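Local coordinates for protein pyruvate kinase (Toxoplasma gondii, PDB 3GG8) that catalyses the last step of glycolysis, the transfer of phosphate from phosphoenolpyruvate to ADP that yields pyruvate and ATP, at residues C[199-213]-C[229-243]. Residues are numbered along the deposited sequence; the frame is centred on the assembly and turned at random.
Sequences KVQLPVIGEKDKHDI and FVQSADDVRYIRGLL
Val204 and Ile205, on the loop leading into helix 207-213, lie against helix 233-243 and the connection before it; the two helix axes approach to 11.1 Å with 45° between their directions. These are consecutive outer helices of the pyruvate kinase (beta/alpha)8 barrel, flanking strand 224-227, and segment 199-213 brings the chain back into the barrel from the mixed beta-sheet domain.

At the loop end, the side-chain amide of Gln231 grips both N and O of Val200, its C=O and the N-H beside it facing the same way. Its OE1 accepts from Val200 N (3.1 Å) and its NE2 donates to Val200 O (2.9 Å), both in the carbonyl plane on a lone pair. Glutamine suits the place because one flat group offers donor and acceptor side by side, on a chain extended beyond CG; Asn258 ND2 also donates to OE1, which would further hold the amide's rotation. Val200 CG2 meets the Phe229 ring obliquely, 3.8 Å from CE2.

Beta-branched Val204 packs against residues 229-232: with CG1 anti to the backbone N (chi1 167°), CG2 is left beside that N, where it meets Phe229 O at 3.2 Å and also the Asp235 carboxylate. That carboxylate ties this connection to the start of helix 233-243, OD2 accepting from both Gln231 N and Ser232 N.

Further along, the side chains of Ile205 and Ile239 cross at about a right angle, CG1 to CG1 3.7 Å; the two branches of Ile205 let one residue meet two neighbours, CG2 reaching Leu242 CD2. Ile213 CG2 continues the apolar seam to Leu243. At the more open margin, Lys210 lays its aliphatic CD against Leu242 CD1. Tyr238 offers Ile205 CB its ring edge, 3.9 Å from CE2, and its OH is 2.7 Å from a water that donates to Ile205 O.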
loop_
_atom_site.group_PDB
_atom_site.type_symbol
_atom_site.label_atom_id
_atom_site.label_comp_id
_atom_site.label_asym_id
_atom_site.label_seq_id
_atom_site.Cartn_x
_atom_site.Cartn_y
_atom_site.Cartn_z
ATOM N N LYS C 199 7.817 -44.089 -1.069
ATOM C CA LYS C 199 8.546 -44.017 0.192
ATOM C C LYS C 199 9.546 -45.185 0.325
ATOM O O LYS C 199 9.199 -46.339 0.094
ATOM C CB LYS C 199 7.554 -43.969 1.371
ATOM C CG LYS C 199 8.164 -44.323 2.721
ATOM C CD LYS C 199 7.491 -43.622 3.899
ATOM C CE LYS C 199 8.487 -43.496 5.055
ATOM N NZ LYS C 199 8.097 -42.481 6.086
ATOM N N VAL C 200 10.786 -44.880 0.683
ATOM C CA VAL C 200 11.802 -45.919 0.862
ATOM C C VAL C 200 11.742 -46.445 2.295
ATOM O O VAL C 200 11.920 -45.682 3.238
ATOM C CB VAL C 200 13.224 -45.426 0.498
ATOM C CG1 VAL C 200 14.247 -46.535 0.693
ATOM C CG2 VAL C 200 13.256 -44.919 -0.953
ATOM N N GLN C 201 11.473 -47.743 2.442
ATOM C CA GLN C 201 11.267 -48.360 3.753
ATOM C C GLN C 201 12.584 -48.760 4.404
ATOM O O GLN C 201 12.755 -49.894 4.864
ATOM C CB GLN C 201 10.342 -49.580 3.655
ATOM C CG GLN C 201 8.906 -49.275 3.233
ATOM C CD GLN C 201 8.084 -50.545 2.996
ATOM O OE1 GLN C 201 8.155 -51.514 3.775
ATOM N NE2 GLN C 201 7.295 -50.546 1.921
ATOM N N LEU C 202 13.501 -47.804 4.459
ATOM C CA LEU C 202 14.804 -47.984 5.084
ATOM C C LEU C 202 15.005 -46.876 6.102
ATOM O O LEU C 202 14.559 -45.741 5.876
ATOM C CB LEU C 202 15.913 -47.916 4.023
ATOM C CG LEU C 202 15.912 -48.983 2.928
ATOM C CD1 LEU C 202 17.033 -48.711 1.966
ATOM C CD2 LEU C 202 16.008 -50.406 3.515
ATOM N N PRO C 203 15.656 -47.199 7.234
ATOM C CA PRO C 203 15.970 -46.214 8.259
ATOM C C PRO C 203 16.813 -45.073 7.707
ATOM O O PRO C 203 17.830 -45.301 7.054
ATOM C CB PRO C 203 16.761 -47.023 9.308
ATOM C CG PRO C 203 17.183 -48.270 8.644
ATOM C CD PRO C 203 16.110 -48.552 7.626
ATOM N N VAL C 204 16.355 -43.855 7.958
ATOM C CA VAL C 204 17.041 -42.651 7.555
ATOM C C VAL C 204 18.351 -42.525 8.323
ATOM O O VAL C 204 19.373 -42.183 7.747
ATOM C CB VAL C 204 16.113 -41.408 7.681
ATOM C CG1 VAL C 204 16.913 -40.092 7.576
ATOM C CG2 VAL C 204 15.036 -41.449 6.582
ATOM N N ILE C 205 18.327 -42.849 9.611
ATOM C CA ILE C 205 19.533 -42.862 10.419
ATOM C C ILE C 205 19.710 -44.316 10.854
ATOM O O ILE C 205 19.103 -44.744 11.838
ATOM C CB ILE C 205 19.422 -41.884 11.653
ATOM C CG1 ILE C 205 19.212 -40.423 11.222
ATOM C CG2 ILE C 205 20.622 -41.994 12.582
ATOM C CD1 ILE C 205 20.374 -39.753 10.421
ATOM N N GLY C 206 20.524 -45.068 10.104
ATOM C CA GLY C 206 20.875 -46.448 10.440
ATOM C C GLY C 206 21.887 -46.532 11.574
ATOM O O GLY C 206 22.200 -45.521 12.199
ATOM N N GLU C 207 22.395 -47.729 11.858
ATOM C CA GLU C 207 23.385 -47.891 12.932
ATOM C C GLU C 207 24.697 -47.164 12.628
ATOM O O GLU C 207 25.337 -46.607 13.527
ATOM C CB GLU C 207 23.676 -49.371 13.203
ATOM C CG GLU C 207 22.777 -50.030 14.253
ATOM C CD GLU C 207 22.806 -49.319 15.618
ATOM O OE1 GLU C 207 23.838 -48.699 15.994
ATOM O OE2 GLU C 207 21.777 -49.382 16.311
ATOM N N LYS C 208 25.106 -47.199 11.364
ATOM C CA LYS C 208 26.302 -46.472 10.930
ATOM C C LYS C 208 26.155 -44.969 11.139
ATOM O O LYS C 208 27.037 -44.335 11.718
ATOM C CB LYS C 208 26.628 -46.758 9.475
ATOM C CG LYS C 208 27.830 -45.962 8.962
ATOM C CD LYS C 208 27.691 -45.662 7.478
ATOM C CE LYS C 208 28.332 -44.331 7.085
ATOM N NZ LYS C 208 29.600 -44.029 7.746
ATOM N N ASP C 209 25.042 -44.403 10.673
ATOM C CA ASP C 209 24.763 -42.983 10.871
ATOM C C ASP C 209 24.738 -42.597 12.351
ATOM O O ASP C 209 25.321 -41.587 12.737
ATOM C CB ASP C 209 23.438 -42.621 10.233
ATOM C CG ASP C 209 23.371 -42.997 8.756
ATOM O OD1 ASP C 209 24.290 -42.634 7.996
ATOM O OD2 ASP C 209 22.377 -43.639 8.369
ATOM N N LYS C 210 24.057 -43.400 13.168
ATOM C CA LYS C 210 24.025 -43.199 14.604
ATOM C C LYS C 210 25.446 -43.137 15.188
ATOM O O LYS C 210 25.745 -42.265 16.001
ATOM C CB LYS C 210 23.174 -44.288 15.298
ATOM C CG LYS C 210 23.260 -44.247 16.830
ATOM C CD LYS C 210 22.070 -44.850 17.538
ATOM C CE LYS C 210 22.442 -46.165 18.185
ATOM N NZ LYS C 210 21.575 -46.496 19.370
ATOM N N HIS C 211 26.310 -44.055 14.764
ATOM C CA HIS C 211 27.714 -44.093 15.202
ATOM C C HIS C 211 28.472 -42.815 14.788
ATOM O O HIS C 211 29.229 -42.222 15.586
ATOM C CB HIS C 211 28.380 -45.356 14.633
ATOM C CG HIS C 211 29.851 -45.464 14.912
ATOM N ND1 HIS C 211 30.364 -45.590 16.186
ATOM C CD2 HIS C 211 30.910 -45.511 14.073
ATOM C CE1 HIS C 211 31.681 -45.684 16.116
ATOM N NE2 HIS C 211 32.037 -45.648 14.844
ATOM N N ASP C 212 28.248 -42.383 13.553
ATOM C CA ASP C 212 28.845 -41.157 13.053
ATOM C C ASP C 212 28.377 -39.914 13.804
ATOM O O ASP C 212 29.168 -39.020 14.072
ATOM C CB ASP C 212 28.559 -41.013 11.567
ATOM C CG ASP C 212 29.172 -42.139 10.740
ATOM O OD1 ASP C 212 30.139 -42.772 11.201
ATOM O OD2 ASP C 212 28.692 -42.373 9.617
ATOM N N ILE C 213 27.097 -39.848 14.149
ATOM C CA ILE C 213 26.582 -38.703 14.907
ATOM C C ILE C 213 27.110 -38.661 16.352
ATOM O O ILE C 213 27.571 -37.610 16.826
ATOM C CB ILE C 213 25.033 -38.677 14.902
ATOM C CG1 ILE C 213 24.527 -38.266 13.510
ATOM C CG2 ILE C 213 24.482 -37.747 16.008
ATOM C CD1 ILE C 213 23.066 -38.664 13.233
ATOM N N PHE C 229 18.418 -37.666 2.957
ATOM C CA PHE C 229 17.176 -38.383 2.650
ATOM C C PHE C 229 16.133 -38.368 3.776
ATOM O O PHE C 229 15.591 -39.419 4.145
ATOM C CB PHE C 229 17.505 -39.839 2.255
ATOM C CG PHE C 229 16.580 -40.415 1.215
ATOM C CD1 PHE C 229 16.740 -40.103 -0.128
ATOM C CD2 PHE C 229 15.566 -41.290 1.576
ATOM C CE1 PHE C 229 15.888 -40.647 -1.100
ATOM C CE2 PHE C 229 14.714 -41.831 0.607
ATOM C CZ PHE C 229 14.879 -41.507 -0.722
ATOM N N VAL C 230 15.829 -37.195 4.332
ATOM C CA VAL C 230 14.823 -37.139 5.394
ATOM C C VAL C 230 13.424 -37.250 4.791
ATOM O O VAL C 230 13.068 -36.497 3.876
ATOM C CB VAL C 230 14.951 -35.881 6.279
ATOM C CG1 VAL C 230 13.703 -35.699 7.137
ATOM C CG2 VAL C 230 16.193 -35.978 7.160
ATOM N N GLN C 231 12.645 -38.203 5.299
ATOM C CA GLN C 231 11.346 -38.510 4.721
ATOM C C GLN C 231 10.156 -38.066 5.576
ATOM O O GLN C 231 9.034 -37.973 5.067
ATOM C CB GLN C 231 11.250 -39.998 4.392
ATOM C CG GLN C 231 12.114 -40.413 3.227
ATOM C CD GLN C 231 11.792 -41.811 2.743
ATOM O OE1 GLN C 231 11.375 -41.997 1.593
ATOM N NE2 GLN C 231 11.985 -42.806 3.613
ATOM N N SER C 232 10.401 -37.801 6.863
ATOM C CA SER C 232 9.346 -37.365 7.795
ATOM C C SER C 232 9.932 -36.649 9.015
ATOM O O SER C 232 11.106 -36.822 9.340
ATOM C CB SER C 232 8.535 -38.565 8.273
ATOM O OG SER C 232 9.187 -39.216 9.345
ATOM N N ALA C 233 9.110 -35.870 9.714
ATOM C CA ALA C 233 9.594 -35.131 10.880
ATOM C C ALA C 233 9.988 -36.032 12.064
ATOM O O ALA C 233 10.753 -35.611 12.921
ATOM C CB ALA C 233 8.583 -34.077 11.303
ATOM N N ASP C 234 9.470 -37.262 12.108
ATOM C CA ASP C 234 9.952 -38.267 13.073
ATOM C C ASP C 234 11.442 -38.568 12.908
ATOM O O ASP C 234 12.108 -38.975 13.868
ATOM C CB ASP C 234 9.189 -39.580 12.941
ATOM C CG ASP C 234 7.787 -39.494 13.484
ATOM O OD1 ASP C 234 6.902 -40.118 12.867
ATOM O OD2 ASP C 234 7.564 -38.805 14.511
ATOM N N ASP C 235 11.960 -38.389 11.696
ATOM C CA ASP C 235 13.389 -38.551 11.457
ATOM C C ASP C 235 14.160 -37.471 12.217
ATOM O O ASP C 235 15.183 -37.761 12.839
ATOM C CB ASP C 235 13.713 -38.480 9.959
ATOM C CG ASP C 235 13.119 -39.639 9.158
ATOM O OD1 ASP C 235 13.016 -40.755 9.688
ATOM O OD2 ASP C 235 12.785 -39.440 7.970
ATOM N N VAL C 236 13.647 -36.238 12.179
ATOM C CA VAL C 236 14.280 -35.098 12.855
ATOM C C VAL C 236 14.199 -35.219 14.383
ATOM O O VAL C 236 15.187 -34.979 15.069
ATOM C CB VAL C 236 13.672 -33.748 12.429
ATOM C CG1 VAL C 236 14.471 -32.608 13.037
ATOM C CG2 VAL C 236 13.584 -33.614 10.866
ATOM N N ARG C 237 13.011 -35.563 14.893
ATOM C CA ARG C 237 12.800 -35.812 16.328
ATOM C C ARG C 237 13.727 -36.916 16.837
ATOM O O ARG C 237 14.217 -36.871 17.977
ATOM C CB ARG C 237 11.325 -36.165 16.624
ATOM C CG ARG C 237 10.363 -34.991 16.440
ATOM C CD ARG C 237 8.946 -35.267 16.924
ATOM N NE ARG C 237 8.114 -35.887 15.894
ATOM C CZ ARG C 237 7.462 -35.231 14.927
ATOM N NH1 ARG C 237 7.524 -33.911 14.824
ATOM N NH2 ARG C 237 6.744 -35.904 14.049
ATOM N N TYR C 238 13.960 -37.903 15.980
ATOM C CA TYR C 238 14.822 -39.027 16.304
ATOM C C TYR C 238 16.270 -38.596 16.497
ATOM O O TYR C 238 16.897 -38.972 17.491
ATOM C CB TYR C 238 14.706 -40.138 15.245
ATOM C CG TYR C 238 15.632 -41.286 15.531
ATOM C CD1 TYR C 238 15.485 -42.052 16.688
ATOM C CD2 TYR C 238 16.678 -41.585 14.671
ATOM C CE1 TYR C 238 16.360 -43.100 16.971
ATOM C CE2 TYR C 238 17.552 -42.622 14.940
ATOM C CZ TYR C 238 17.397 -43.371 16.085
ATOM O OH TYR C 238 18.274 -44.400 16.346
ATOM N N ILE C 239 16.793 -37.789 15.561
ATOM C CA ILE C 239 18.140 -37.240 15.707
ATOM C C ILE C 239 18.285 -36.348 16.960
ATOM O O ILE C 239 19.288 -36.448 17.678
ATOM C CB ILE C 239 18.612 -36.480 14.464
ATOM C CG1 ILE C 239 18.560 -37.390 13.235
ATOM C CG2 ILE C 239 20.040 -35.951 14.689
ATOM C CD1 ILE C 239 18.329 -36.674 11.945
ATOM N N ARG C 240 17.286 -35.497 17.218
ATOM C CA ARG C 240 17.319 -34.620 18.384
ATOM C C ARG C 240 17.395 -35.391 19.706
ATOM O O ARG C 240 18.135 -34.999 20.613
ATOM C CB ARG C 240 16.130 -33.665 18.388
ATOM C CG ARG C 240 16.176 -32.652 19.513
ATOM C CD ARG C 240 15.288 -31.469 19.230
ATOM N NE ARG C 240 15.822 -30.607 18.177
ATOM C CZ ARG C 240 15.231 -30.402 17.007
ATOM N NH1 ARG C 240 15.788 -29.586 16.122
ATOM N NH2 ARG C 240 14.073 -31.006 16.731
ATOM N N GLY C 241 16.651 -36.486 19.815
ATOM C CA GLY C 241 16.694 -37.312 21.019
ATOM C C GLY C 241 17.999 -38.075 21.113
ATOM O O GLY C 241 18.534 -38.299 22.206
ATOM N N LEU C 242 18.504 -38.484 19.951
ATOM C CA LEU C 242 19.809 -39.130 19.826
ATOM C C LEU C 242 20.909 -38.211 20.334
ATOM O O LEU C 242 21.748 -38.635 21.124
ATOM C CB LEU C 242 20.068 -39.460 18.365
ATOM C CG LEU C 242 20.718 -40.745 17.898
ATOM C CD1 LEU C 242 20.000 -41.960 18.505
ATOM C CD2 LEU C 242 20.673 -40.770 16.372
ATOM N N LEU C 243 20.881 -36.956 19.881
ATOM C CA LEU C 243 21.892 -35.957 20.223
ATOM C C LEU C 243 21.966 -35.707 21.742
ATOM O O LEU C 243 23.055 -35.553 22.315
ATOM C CB LEU C 243 21.622 -34.654 19.462
ATOM C CG LEU C 243 22.070 -34.583 17.990
ATOM C CD1 LEU C 243 21.497 -33.377 17.277
ATOM C CD2 LEU C 243 23.615 -34.592 17.859
HETATM O O HOH W 1 12.325 -44.433 6.489
HETATM O O HOH W 2 19.598 -45.886 14.456
#